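Local coordinates for protein intimin (Escherichia coli, PDB 6TPL) that is a bacterial adhesin whose passenger contains Ig-like domains that probably hold its adhesive tip away from the cell surface, at residues A104-I109 / V178-S183; I124-K129 / P192-F197; E141-T146 / N153-T158. One frame throughout, in Å; residues are numbered along the deposited sequence. Where two conformers were deposited one is given.

Contact 1 (A104-I109 / V178-S183); sequences ASITEI and VSARVS
Ile106 and Val182 cross obliquely. CG1 of Ile106 lies 3.9 Å from CG1 of Val182. Beyond that crossing, the tip of Ile106 passes over the backbone of 178-183. Ile106 CD1 is 3.6 Å from Arg181 N and 3.8 Å from Ala180 CB. The ethyl arm of Ile106 therefore covers a peptide as well as a methyl group.

Ile109 approaches the same methyl from further along its strand. Its CG1 is anti to the backbone N (chi1 179°), and Ile109 CD1 stands 4.0 Å from Ala180 CB. Ala180 is small, and its CB meets both isoleucine tips. The other branch of Val182 points elsewhere. Val182 CG2 packs against the carbonyl of Ala104, 3.6 Å from Ala104 O.

At this end the link turns polar. One water donates to Ala104 O and to Ser183 O, at 2.8 Å from the latter. It joins the two segments where the apolar contact stops.

Strands 105-109 and 178-181 do not pair directly. Their axes come within 8.3 Å and run at 138° to each other, a spacing that leaves room for interlocking side chains. Val128 of strand 124-132 also touches Ile106 and continues the apolar layer. Strand 105-111 pairs with 124-132, whereas 174-181 pairs with 141-146. The contact thus joins two different sheets face to face, as in the core of an Ig-like beta sandwich.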
ATOM      1  N   ALA A 104      16.662  -0.397  10.663  1.00 15.19           N
ATOM      2  CA  ALA A 104      16.342   0.482   9.542  1.00 14.42           C
ATOM      3  C   ALA A 104      15.547  -0.292   8.496  1.00 13.89           C
ATOM      4  O   ALA A 104      16.084  -1.185   7.834  1.00 13.82           O
ATOM      5  CB  ALA A 104      17.617   1.077   8.931  1.00 15.38           C
ATOM      6  N   SER A 105      14.260   0.031   8.351  1.00 13.42           N
ATOM      7  CA  SER A 105      13.362  -0.716   7.483  1.00 13.02           C
ATOM      8  C   SER A 105      12.547   0.241   6.625  1.00 12.46           C
ATOM      9  O   SER A 105      12.195   1.341   7.058  1.00 12.48           O
ATOM     10  CB  SER A 105      12.392  -1.604   8.294  1.00 13.38           C
ATOM     11  OG  SER A 105      13.054  -2.304   9.332  1.00 14.04           O
ATOM     12  N   ILE A 106      12.233  -0.196   5.407  1.00 12.14           N
ATOM     13  CA  ILE A 106      11.263   0.524   4.594  1.00 12.64           C
ATOM     14  C   ILE A 106       9.909   0.488   5.292  1.00 12.03           C
ATOM     15  O   ILE A 106       9.425  -0.577   5.692  1.00 12.07           O
ATOM     16  CB  ILE A 106      11.159  -0.084   3.190  1.00 11.32           C
ATOM     17  CG1 ILE A 106      12.461   0.114   2.425  1.00 11.19           C
ATOM     18  CG2 ILE A 106      10.012   0.561   2.433  1.00 10.96           C
ATOM     19  CD1 ILE A 106      12.537  -0.644   1.113  1.00 11.30           C
ATOM     20  N   THR A 107       9.292   1.658   5.445  1.00 11.83           N
ATOM     21  CA  THR A 107       7.970   1.758   6.047  1.00 11.97           C
ATOM     22  C   THR A 107       6.881   2.102   5.047  1.00 12.58           C
ATOM     23  O   THR A 107       5.702   1.884   5.345  1.00 11.69           O
ATOM     24  CB  THR A 107       7.961   2.812   7.165  1.00 12.30           C
ATOM     25  OG1 THR A 107       8.358   4.079   6.634  1.00 12.40           O
ATOM     26  CG2 THR A 107       8.896   2.399   8.292  1.00 14.29           C
ATOM     27  N   GLU A 108       7.239   2.622   3.876  1.00 11.74           N
ATOM     28  CA  GLU A 108       6.232   2.912   2.869  1.00 15.81           C
ATOM     29  C   GLU A 108       6.872   3.000   1.490  1.00 11.57           C
ATOM     30  O   GLU A 108       8.072   3.250   1.347  1.00 10.52           O
ATOM     31  CB  GLU A 108       5.484   4.208   3.198  1.00 16.76           C
ATOM     32  CG  GLU A 108       6.364   5.359   3.693  1.00 19.23           C
ATOM     33  CD  GLU A 108       5.587   6.664   3.845  1.00 17.28           C
ATOM     34  OE1 GLU A 108       5.684   7.513   2.937  1.00 12.52           O
ATOM     35  OE2 GLU A 108       4.874   6.806   4.855  1.00 18.79           O
ATOM     36  N   ILE A 109       6.035   2.782   0.480  1.00 10.33           N
ATOM     37  CA  ILE A 109       6.403   2.920  -0.923  1.00 10.07           C
ATOM     38  C   ILE A 109       5.148   3.429  -1.625  1.00 10.00           C
ATOM     39  O   ILE A 109       4.077   2.821  -1.515  1.00 10.08           O
ATOM     40  CB  ILE A 109       6.921   1.593  -1.510  1.00 10.03           C
ATOM     41  CG1 ILE A 109       7.269   1.777  -2.980  1.00  9.82           C
ATOM     42  CG2 ILE A 109       5.902   0.500  -1.317  1.00 10.16           C
ATOM     43  CD1 ILE A 109       8.213   0.734  -3.523  1.00 11.54           C
ATOM     44  N   VAL A 178       7.250  -2.359  -9.441  1.00 10.41           N
ATOM     45  CA  VAL A 178       8.497  -1.903  -8.846  1.00 10.43           C
ATOM     46  C   VAL A 178       8.616  -2.497  -7.450  1.00 17.23           C
ATOM     47  O   VAL A 178       7.639  -2.559  -6.700  1.00 10.21           O
ATOM     48  CB  VAL A 178       8.556  -0.365  -8.805  1.00 15.71           C
ATOM     49  CG1 VAL A 178       9.668   0.101  -7.884  1.00 12.52           C
ATOM     50  CG2 VAL A 178       8.766   0.203 -10.205  1.00 10.47           C
ATOM     51  N   SER A 179       9.810  -2.959  -7.111  1.00 11.60           N
ATOM     52  CA  SER A 179      10.120  -3.487  -5.791  1.00 12.54           C
ATOM     53  C   SER A 179      11.264  -2.686  -5.186  1.00 14.79           C
ATOM     54  O   SER A 179      12.043  -2.045  -5.898  1.00 13.45           O
ATOM     55  CB  SER A 179      10.501  -4.976  -5.850  1.00 17.20           C
ATOM     56  OG  SER A 179       9.405  -5.766  -6.279  1.00 20.90           O
ATOM     57  N   ALA A 180      11.359  -2.727  -3.858  1.00 11.93           N
ATOM     58  CA  ALA A 180      12.394  -2.002  -3.138  1.00 12.85           C
ATOM     59  C   ALA A 180      12.872  -2.825  -1.954  1.00 12.48           C
ATOM     60  O   ALA A 180      12.142  -3.673  -1.430  1.00 12.26           O
ATOM     61  CB  ALA A 180      11.891  -0.637  -2.651  1.00 13.52           C
ATOM     62  N   ARG A 181      14.107  -2.559  -1.531  1.00 12.23           N
ATOM     63  CA  ARG A 181      14.690  -3.290  -0.418  1.00 11.74           C
ATOM     64  C   ARG A 181      15.803  -2.464   0.202  1.00 12.05           C
ATOM     65  O   ARG A 181      16.412  -1.612  -0.451  1.00 12.18           O
ATOM     66  CB  ARG A 181      15.249  -4.644  -0.863  1.00 15.37           C
ATOM     67  CG  ARG A 181      16.434  -4.506  -1.809  1.00 17.91           C
ATOM     68  CD  ARG A 181      16.927  -5.864  -2.301  1.00 19.39           C
ATOM     69  NE  ARG A 181      18.174  -5.760  -3.056  1.00 21.43           N
ATOM     70  CZ  ARG A 181      18.247  -5.749  -4.385  1.00 19.31           C
ATOM     71  NH1 ARG A 181      17.141  -5.835  -5.109  1.00 20.56           N
ATOM     72  NH2 ARG A 181      19.426  -5.650  -4.990  1.00 17.40           N
ATOM     73  N   VAL A 182      16.069  -2.742   1.475  1.00 12.26           N
ATOM     74  CA  VAL A 182      17.262  -2.269   2.157  1.00 13.65           C
ATOM     75  C   VAL A 182      18.005  -3.488   2.683  1.00 13.18           C
ATOM     76  O   VAL A 182      17.453  -4.587   2.785  1.00 13.93           O
ATOM     77  CB  VAL A 182      16.941  -1.286   3.304  1.00 13.84           C
ATOM     78  CG1 VAL A 182      16.338   0.004   2.752  1.00 12.98           C
ATOM     79  CG2 VAL A 182      16.021  -1.943   4.318  1.00 12.89           C
ATOM     80  N   SER A 183      19.274  -3.282   3.019  1.00 13.74           N
ATOM     81  CA  SER A 183      20.082  -4.381   3.521  1.00 14.38           C
ATOM     82  C   SER A 183      19.565  -4.851   4.876  1.00 14.52           C
ATOM     83  O   SER A 183      19.048  -4.068   5.677  1.00 16.56           O
ATOM     84  CB  SER A 183      21.547  -3.956   3.645  1.00 18.56           C
ATOM     85  OG  SER A 183      22.055  -3.503   2.400  1.00 26.08           O
TER
HETATM   86  O   HOH W   1      18.419  -1.715   7.035  1.00 24.81           O

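Contact 2 (I124-K129 / P192-F197); sequences ITYTVK and PEVEFF
Ile124 and Tyr126 both meet Val194 tip to tip, from one sheet of an Ig-like beta sandwich to the other. Strand 124-129 and strand 194-197 run nearly antiparallel at 163°. Their axes are 10.3 Å apart at closest approach, so side chains bridge the gap.

The apolar contacts centre on Ile124. Its CG1 is anti to the carbonyl carbon (chi1 -70°), and CD1 continues the arm toward the opposite strand. Ile124 CD1 lies 3.8 Å from Val194 CB and about as far from Val194 CG2. Ile124 CD1 is also 4.0 Å from Phe196 CZ, the tip of that ring. This one methyl thus sits against both Val194 and Phe196. Phe196 also touches Leu168 of strand 163-169.

Tyr126 makes its contact mainly through the hydroxyl. It reaches the two methyls of Val194, with Tyr126 OH 3.3 Å from Val194 CG2 and 3.5 Å from Val194 CG1. The carbonyl of Pro192 lies at the edge of the Tyr126 ring, near its plane. Val178 and Ala191 also pack on this tyrosine, which is buried.

The polar link runs through a water. The water gives the hydroxyl of the buried tyrosine an acceptor among the apolar groups. This ties the tyrosine to the backbone just ahead of Val194. The water accepts a hydrogen bond from Tyr126 OH at 2.7 Å and donates one to Pro192 O, also at 2.7 Å.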
ATOM      1  N   ILE A 124       6.604   7.852 -13.892  1.00 10.42           N
ATOM      2  CA  ILE A 124       5.942   7.579 -12.621  1.00  9.89           C
ATOM      3  C   ILE A 124       6.986   7.648 -11.520  1.00 12.48           C
ATOM      4  O   ILE A 124       8.055   7.035 -11.626  1.00 11.41           O
ATOM      5  CB  ILE A 124       5.238   6.213 -12.641  1.00  9.32           C
ATOM      6  CG1 ILE A 124       4.022   6.279 -13.575  1.00  9.71           C
ATOM      7  CG2 ILE A 124       4.809   5.829 -11.233  1.00  9.05           C
ATOM      8  CD1 ILE A 124       3.382   4.954 -13.868  1.00  9.83           C
ATOM      9  N   THR A 125       6.687   8.400 -10.469  1.00 13.00           N
ATOM     10  CA  THR A 125       7.634   8.649  -9.393  1.00 13.49           C
ATOM     11  C   THR A 125       7.292   7.760  -8.202  1.00 11.09           C
ATOM     12  O   THR A 125       6.140   7.724  -7.756  1.00 13.24           O
ATOM     13  CB  THR A 125       7.623  10.122  -8.975  1.00 10.97           C
ATOM     14  OG1 THR A 125       7.897  10.951 -10.108  1.00 11.65           O
ATOM     15  CG2 THR A 125       8.675  10.372  -7.895  1.00 17.61           C
ATOM     16  N   TYR A 126       8.291   7.034  -7.708  1.00 10.59           N
ATOM     17  CA  TYR A 126       8.155   6.174  -6.541  1.00  8.85           C
ATOM     18  C   TYR A 126       8.951   6.775  -5.397  1.00  9.21           C
ATOM     19  O   TYR A 126      10.110   7.158  -5.585  1.00 12.84           O
ATOM     20  CB  TYR A 126       8.664   4.760  -6.821  1.00  8.39           C
ATOM     21  CG  TYR A 126       7.867   4.005  -7.848  1.00 11.91           C
ATOM     22  CD1 TYR A 126       8.077   4.207  -9.204  1.00  8.59           C
ATOM     23  CD2 TYR A 126       6.911   3.084  -7.461  1.00 10.98           C
ATOM     24  CE1 TYR A 126       7.351   3.519 -10.149  1.00  8.72           C
ATOM     25  CE2 TYR A 126       6.176   2.387  -8.394  1.00  9.38           C
ATOM     26  CZ  TYR A 126       6.400   2.608  -9.740  1.00 10.80           C
ATOM     27  OH  TYR A 126       5.677   1.922 -10.681  1.00 11.04           O
ATOM     28  N   THR A 127       8.346   6.825  -4.213  1.00 10.28           N
ATOM     29  CA  THR A 127       8.977   7.398  -3.032  1.00  9.86           C
ATOM     30  C   THR A 127       8.913   6.381  -1.902  1.00 11.67           C
ATOM     31  O   THR A 127       7.824   5.950  -1.509  1.00 11.20           O
ATOM     32  CB  THR A 127       8.297   8.708  -2.627  1.00 11.03           C
ATOM     33  OG1 THR A 127       8.352   9.641  -3.720  1.00 11.00           O
ATOM     34  CG2 THR A 127       8.978   9.322  -1.411  1.00 13.15           C
ATOM     35  N   VAL A 128      10.080   5.994  -1.397  1.00 11.28           N
ATOM     36  CA  VAL A 128      10.208   5.060  -0.286  1.00 10.10           C
ATOM     37  C   VAL A 128      10.678   5.837   0.934  1.00 13.17           C
ATOM     38  O   VAL A 128      11.443   6.801   0.819  1.00 15.27           O
ATOM     39  CB  VAL A 128      11.193   3.922  -0.619  1.00  9.69           C
ATOM     40  CG1 VAL A 128      11.634   3.222   0.649  1.00 16.07           C
ATOM     41  CG2 VAL A 128      10.560   2.949  -1.596  1.00 10.39           C
ATOM     42  N   LYS A 129      10.209   5.418   2.106  1.00 10.80           N
ATOM     43  CA  LYS A 129      10.665   5.968   3.374  1.00 11.56           C
ATOM     44  C   LYS A 129      11.283   4.853   4.205  1.00 11.71           C
ATOM     45  O   LYS A 129      10.782   3.724   4.216  1.00 11.48           O
ATOM     46  CB  LYS A 129       9.523   6.625   4.149  1.00 12.20           C
ATOM     47  CG  LYS A 129       9.994   7.586   5.228  1.00 13.17           C
ATOM     48  CD  LYS A 129       8.824   8.132   6.027  1.00 14.03           C
ATOM     49  CE  LYS A 129       9.254   9.250   6.963  1.00 16.00           C
ATOM     50  NZ  LYS A 129       8.084   9.821   7.693  1.00 20.29           N
ATOM     51  N   PRO A 192       2.647  -0.360  -5.462  1.00 13.33           N
ATOM     52  CA  PRO A 192       1.429  -0.585  -6.249  1.00 15.47           C
ATOM     53  C   PRO A 192       1.790  -0.895  -7.696  1.00 10.40           C
ATOM     54  O   PRO A 192       2.712  -0.303  -8.261  1.00 10.34           O
ATOM     55  CB  PRO A 192       0.668   0.740  -6.130  1.00 16.11           C
ATOM     56  CG  PRO A 192       1.227   1.416  -4.904  1.00 18.14           C
ATOM     57  CD  PRO A 192       2.661   0.962  -4.802  1.00 13.65           C
ATOM     58  N   GLU A 193       1.076  -1.845  -8.287  1.00 10.17           N
ATOM     59  CA  GLU A 193       1.226  -2.097  -9.713  1.00 12.98           C
ATOM     60  C   GLU A 193       0.766  -0.873 -10.499  1.00 11.11           C
ATOM     61  O   GLU A 193      -0.192  -0.196 -10.119  1.00 14.10           O
ATOM     62  CB  GLU A 193       0.421  -3.332 -10.117  1.00 15.54           C
ATOM     63  CG  GLU A 193       0.748  -3.863 -11.494  1.00 18.43           C
ATOM     64  CD  GLU A 193       0.120  -5.218 -11.748  1.00 22.79           C
ATOM     65  OE1 GLU A 193      -1.104  -5.351 -11.543  1.00 24.31           O
ATOM     66  OE2 GLU A 193       0.854  -6.147 -12.141  1.00 26.26           O
ATOM     67  N   VAL A 194       1.482  -0.565 -11.578  1.00 10.38           N
ATOM     68  CA  VAL A 194       1.116   0.514 -12.486  1.00 10.46           C
ATOM     69  C   VAL A 194       1.027  -0.061 -13.892  1.00 10.77           C
ATOM     70  O   VAL A 194       1.384  -1.214 -14.138  1.00 10.93           O
ATOM     71  CB  VAL A 194       2.119   1.685 -12.438  1.00 10.35           C
ATOM     72  CG1 VAL A 194       2.239   2.220 -11.013  1.00 10.13           C
ATOM     73  CG2 VAL A 194       3.478   1.247 -12.980  1.00 10.43           C
ATOM     74  N   GLU A 195       0.545   0.762 -14.827  1.00 13.04           N
ATOM     75  CA  GLU A 195       0.412   0.314 -16.208  1.00 12.54           C
ATOM     76  C   GLU A 195       0.744   1.432 -17.187  1.00 11.52           C
ATOM     77  O   GLU A 195       0.278   2.567 -17.036  1.00 11.48           O
ATOM     78  CB  GLU A 195      -1.000  -0.224 -16.476  1.00 11.66           C
ATOM     79  CG  GLU A 195      -1.159  -0.830 -17.867  1.00 12.98           C
ATOM     80  CD  GLU A 195      -2.357  -1.755 -17.997  1.00 15.27           C
ATOM     81  OE1 GLU A 195      -2.452  -2.455 -19.026  1.00 15.42           O
ATOM     82  OE2 GLU A 195      -3.200  -1.785 -17.078  1.00 14.37           O
ATOM     83  N   PHE A 196       1.549   1.093 -18.192  1.00 11.68           N
ATOM     84  CA  PHE A 196       1.888   1.998 -19.282  1.00 11.94           C
ATOM     85  C   PHE A 196       1.040   1.666 -20.502  1.00 12.38           C
ATOM     86  O   PHE A 196       0.801   0.491 -20.802  1.00 12.60           O
ATOM     87  CB  PHE A 196       3.374   1.897 -19.625  1.00 12.04           C
ATOM     88  CG  PHE A 196       4.278   2.433 -18.556  1.00 11.72           C
ATOM     89  CD1 PHE A 196       4.617   1.658 -17.457  1.00 11.45           C
ATOM     90  CD2 PHE A 196       4.797   3.709 -18.655  1.00 11.79           C
ATOM     91  CE1 PHE A 196       5.450   2.157 -16.480  1.00 11.23           C
ATOM     92  CE2 PHE A 196       5.627   4.212 -17.686  1.00 11.60           C
ATOM     93  CZ  PHE A 196       5.957   3.438 -16.596  1.00 11.31           C
ATOM     94  N   PHE A 197       0.587   2.706 -21.204  1.00 12.60           N
ATOM     95  CA  PHE A 197      -0.241   2.557 -22.391  1.00 13.09           C
ATOM     96  C   PHE A 197       0.367   3.351 -23.535  1.00 13.45           C
ATOM     97  O   PHE A 197       0.837   4.474 -23.339  1.00 13.35           O
ATOM     98  CB  PHE A 197      -1.683   3.056 -22.145  1.00 13.14           C
ATOM     99  CG  PHE A 197      -2.421   2.315 -21.066  1.00 12.91           C
ATOM    100  CD1 PHE A 197      -3.169   1.187 -21.368  1.00 13.22           C
ATOM    101  CD2 PHE A 197      -2.386   2.762 -19.756  1.00 12.47           C
ATOM    102  CE1 PHE A 197      -3.857   0.511 -20.378  1.00 13.10           C
ATOM    103  CE2 PHE A 197      -3.071   2.090 -18.762  1.00 12.32           C
ATOM    104  CZ  PHE A 197      -3.812   0.966 -19.074  1.00 12.64           C
TER
HETATM  105  O   HOH W   2       4.845  -0.550  -9.833  1.00  8.99           O

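Contact 3 (E141-T146 / N153-T158); sequences EVTFTT and NSTEKT
Phe144 and Ser154 make the shortest direct hydrogen bond here: Phe144 N donates to Ser154 O at 2.7 Å, with an N-H...O angle of 168°. Val142 and Glu156 form a hydrogen-bonded antiparallel pair. Val142 N gives to Glu156 O at 2.9 Å, and Glu156 N returns a bond to Val142 O at 3.0 Å.

Thr143 and Thr155 face each other in the next, non-hydrogen-bonded pair. In one of the two deposited conformers of Thr155, the hydroxyls are hydrogen-bonded, Thr143 OG1 to Thr155 OG1, at 3.0 Å. Each OG1 is there anti to its own carbonyl carbon (chi1 -62° in both), which brings the two hydroxyls together. Within 153-158, Asn153 ND2 donates to Glu156 OE1 at 2.8 Å. It meets the anti side of that oxygen, 34° out of the carboxylate plane.

Glu141 and Lys157 lie side by side on the face that also carries the two threonines. Glu141 CG and Lys157 CG touch at 3.8 Å. Glu141 OE1 and Lys157 NZ are 4.4 Å apart, beyond a salt bridge, so the attraction is probably modest. In the same Thr155 conformer, methyl CG2 of Thr155 packs beside Glu141.

Val142 is on the other face and crosses Thr158 at about a right angle, CG2 against CG2. The Phe144 ring rests on Val166 and Leu151. Strand 155-157 thus borders strand 141-146, whose other neighbour is strand 174-181, while Val142 and Phe144 pack on Val128 of the facing sheet.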
ATOM      1  N   GLU A 141      20.863   3.096   1.834  1.00 18.33           N
ATOM      2  CA  GLU A 141      20.760   2.740   0.423  1.00 15.18           C
ATOM      3  C   GLU A 141      19.498   1.922   0.187  1.00 14.97           C
ATOM      4  O   GLU A 141      19.367   0.809   0.711  1.00 14.40           O
ATOM      5  CB  GLU A 141      21.996   1.958  -0.030  1.00 20.13           C
ATOM      6  CG  GLU A 141      23.221   2.824  -0.285  1.00 20.91           C
ATOM      7  CD  GLU A 141      24.299   2.103  -1.080  1.00 27.98           C
ATOM      8  OE1 GLU A 141      25.308   2.752  -1.422  1.00 31.69           O
ATOM      9  OE2 GLU A 141      24.139   0.896  -1.364  1.00 29.59           O
ATOM     10  N   VAL A 142      18.568   2.476  -0.587  1.00 14.53           N
ATOM     11  CA  VAL A 142      17.389   1.757  -1.050  1.00  9.93           C
ATOM     12  C   VAL A 142      17.638   1.320  -2.482  1.00 11.72           C
ATOM     13  O   VAL A 142      17.962   2.148  -3.342  1.00 13.20           O
ATOM     14  CB  VAL A 142      16.128   2.632  -0.958  1.00 11.95           C
ATOM     15  CG1 VAL A 142      14.917   1.854  -1.453  1.00 10.81           C
ATOM     16  CG2 VAL A 142      15.919   3.125   0.464  1.00 11.44           C
ATOM     17  N   THR A 143      17.493   0.026  -2.748  1.00 12.04           N
ATOM     18  CA  THR A 143      17.670  -0.520  -4.086  1.00  9.96           C
ATOM     19  C   THR A 143      16.305  -0.840  -4.685  1.00  9.80           C
ATOM     20  O   THR A 143      15.463  -1.471  -4.032  1.00  9.09           O
ATOM     21  CB  THR A 143      18.558  -1.768  -4.069  1.00 13.69           C
ATOM     22  OG1 THR A 143      19.866  -1.418  -3.593  1.00 14.12           O
ATOM     23  CG2 THR A 143      18.677  -2.356  -5.474  1.00 13.21           C
ATOM     24  N   PHE A 144      16.091  -0.384  -5.921  1.00  9.71           N
ATOM     25  CA  PHE A 144      14.832  -0.532  -6.638  1.00 11.83           C
ATOM     26  C   PHE A 144      15.016  -1.480  -7.819  1.00 13.72           C
ATOM     27  O   PHE A 144      16.066  -1.476  -8.466  1.00 12.49           O
ATOM     28  CB  PHE A 144      14.325   0.819  -7.189  1.00 11.34           C
ATOM     29  CG  PHE A 144      14.000   1.847  -6.138  1.00 10.14           C
ATOM     30  CD1 PHE A 144      15.002   2.625  -5.565  1.00 11.57           C
ATOM     31  CD2 PHE A 144      12.687   2.061  -5.747  1.00 11.56           C
ATOM     32  CE1 PHE A 144      14.708   3.580  -4.605  1.00 11.09           C
ATOM     33  CE2 PHE A 144      12.381   3.014  -4.783  1.00 13.22           C
ATOM     34  CZ  PHE A 144      13.392   3.775  -4.213  1.00 11.94           C
ATOM     35  N   THR A 145      13.978  -2.254  -8.136  1.00 11.86           N
ATOM     36  CA  THR A 145      13.942  -3.069  -9.344  1.00 13.37           C
ATOM     37  C   THR A 145      12.571  -2.926  -9.991  1.00 13.18           C
ATOM     38  O   THR A 145      11.619  -2.466  -9.357  1.00 10.00           O
ATOM     39  CB  THR A 145      14.231  -4.548  -9.059  1.00 18.39           C
ATOM     40  OG1 THR A 145      13.264  -5.066  -8.140  1.00 21.69           O
ATOM     41  CG2 THR A 145      15.618  -4.717  -8.473  1.00 19.10           C
ATOM     42  N   THR A 146      12.469  -3.322 -11.260  1.00 15.02           N
ATOM     43  CA  THR A 146      11.204  -3.238 -11.979  1.00 14.94           C
ATOM     44  C   THR A 146      11.054  -4.427 -12.917  1.00 10.76           C
ATOM     45  O   THR A 146      12.040  -5.027 -13.349  1.00 11.66           O
ATOM     46  CB  THR A 146      11.094  -1.934 -12.782  1.00 10.11           C
ATOM     47  OG1 THR A 146       9.771  -1.804 -13.325  1.00 10.39           O
ATOM     48  CG2 THR A 146      12.113  -1.910 -13.922  1.00 11.90           C
ATOM     49  N   ASN A 153      17.401   5.196 -11.544  1.00 11.82           N
ATOM     50  CA  ASN A 153      18.583   4.690 -10.862  1.00 12.73           C
ATOM     51  C   ASN A 153      18.211   3.373 -10.204  1.00 14.48           C
ATOM     52  O   ASN A 153      17.032   3.069 -10.006  1.00 12.11           O
ATOM     53  CB  ASN A 153      19.111   5.676  -9.811  1.00 14.08           C
ATOM     54  CG  ASN A 153      20.434   6.312 -10.209  1.00 11.45           C
ATOM     55  OD1 ASN A 153      21.096   5.872 -11.148  1.00 13.79           O
ATOM     56  ND2 ASN A 153      20.828   7.351  -9.481  1.00 13.36           N
ATOM     57  N   SER A 154      19.224   2.582  -9.877  0.62 15.38           N
ATOM     58  CA  SER A 154      18.977   1.342  -9.156  0.62 13.86           C
ATOM     59  C   SER A 154      19.040   1.524  -7.647  0.62 11.74           C
ATOM     60  O   SER A 154      18.353   0.801  -6.917  0.62 14.63           O
ATOM     61  CB  SER A 154      19.982   0.266  -9.578  0.62 17.76           C
ATOM     62  OG  SER A 154      19.544  -0.422 -10.740  0.62 19.54           O
ATOM     63  N   THR A 155      19.839   2.474  -7.164  0.62 13.85           N
ATOM     64  CA  THR A 155      20.017   2.677  -5.733  0.62 13.86           C
ATOM     65  C   THR A 155      20.087   4.166  -5.433  0.62 14.57           C
ATOM     66  O   THR A 155      20.814   4.907  -6.103  0.62 14.58           O
ATOM     67  CB  THR A 155      21.282   1.971  -5.225  0.62 14.44           C
ATOM     68  OG1 THR A 155      21.161   0.559  -5.430  0.62 14.32           O
ATOM     69  CG2 THR A 155      21.495   2.247  -3.744  0.62 14.54           C
ATOM     70  N   GLU A 156      19.328   4.588  -4.424  1.00 13.72           N
ATOM     71  CA  GLU A 156      19.255   5.972  -3.974  1.00 13.94           C
ATOM     72  C   GLU A 156      19.405   5.959  -2.459  1.00 14.04           C
ATOM     73  O   GLU A 156      18.854   5.081  -1.786  1.00 13.62           O
ATOM     74  CB  GLU A 156      17.930   6.631  -4.377  1.00 13.46           C
ATOM     75  CG  GLU A 156      17.814   6.954  -5.863  1.00 13.50           C
ATOM     76  CD  GLU A 156      18.695   8.115  -6.280  1.00 17.47           C
ATOM     77  OE1 GLU A 156      19.025   8.217  -7.482  1.00 15.70           O
ATOM     78  OE2 GLU A 156      19.062   8.931  -5.407  1.00 17.83           O
ATOM     79  N   LYS A 157      20.172   6.906  -1.928  1.00 14.67           N
ATOM     80  CA  LYS A 157      20.349   7.025  -0.488  1.00 15.51           C
ATOM     81  C   LYS A 157      19.282   7.954   0.076  1.00 16.39           C
ATOM     82  O   LYS A 157      18.995   9.004  -0.503  1.00 14.81           O
ATOM     83  CB  LYS A 157      21.745   7.553  -0.158  1.00 19.29           C
ATOM     84  CG  LYS A 157      22.879   6.591  -0.494  1.00 25.84           C
ATOM     85  CD  LYS A 157      24.246   7.201  -0.194  1.00 34.27           C
ATOM     86  CE  LYS A 157      25.369   6.228  -0.544  1.00 37.81           C
ATOM     87  NZ  LYS A 157      26.722   6.793  -0.284  1.00 43.83           N
ATOM     88  N   THR A 158      18.683   7.557   1.199  1.00 14.40           N
ATOM     89  CA  THR A 158      17.625   8.361   1.797  1.00 14.25           C
ATOM     90  C   THR A 158      18.157   9.728   2.228  1.00 15.03           C
ATOM     91  O   THR A 158      19.325   9.880   2.605  1.00 15.69           O
ATOM     92  CB  THR A 158      17.013   7.638   3.002  1.00 13.96           C
ATOM     93  OG1 THR A 158      18.042   7.297   3.949  1.00 14.46           O
ATOM     94  CG2 THR A 158      16.313   6.360   2.569  1.00 13.26           C
TER
HETATM   95  O   HOH W   3      17.387  -1.895 -10.802  1.00 20.21           O

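Overall arrangement
All three contacts belong to the second Ig-like domain of the chain. Contacts 1 and 2 join its two sheets face to face; contact 3 pairs neighbouring strands within one of them. Contacts 1 and 3 are closest, with centres about 9 Å apart, and are joined by a probable hydrogen bond from Ser179 N to Thr145 O, 2.9 Å. Contact 2 lies about 14 Å from each of the others, centre to centre. Val128, on segment 124-129, packs on both Ile106 and Phe144: Val128 CG1 is 3.6 Å from Ile106 CG2, and Val128 CG2 is 3.7 Å from Phe144 CE2. A bound magnesium ion lies about 8 Å from the Ile124 side chain.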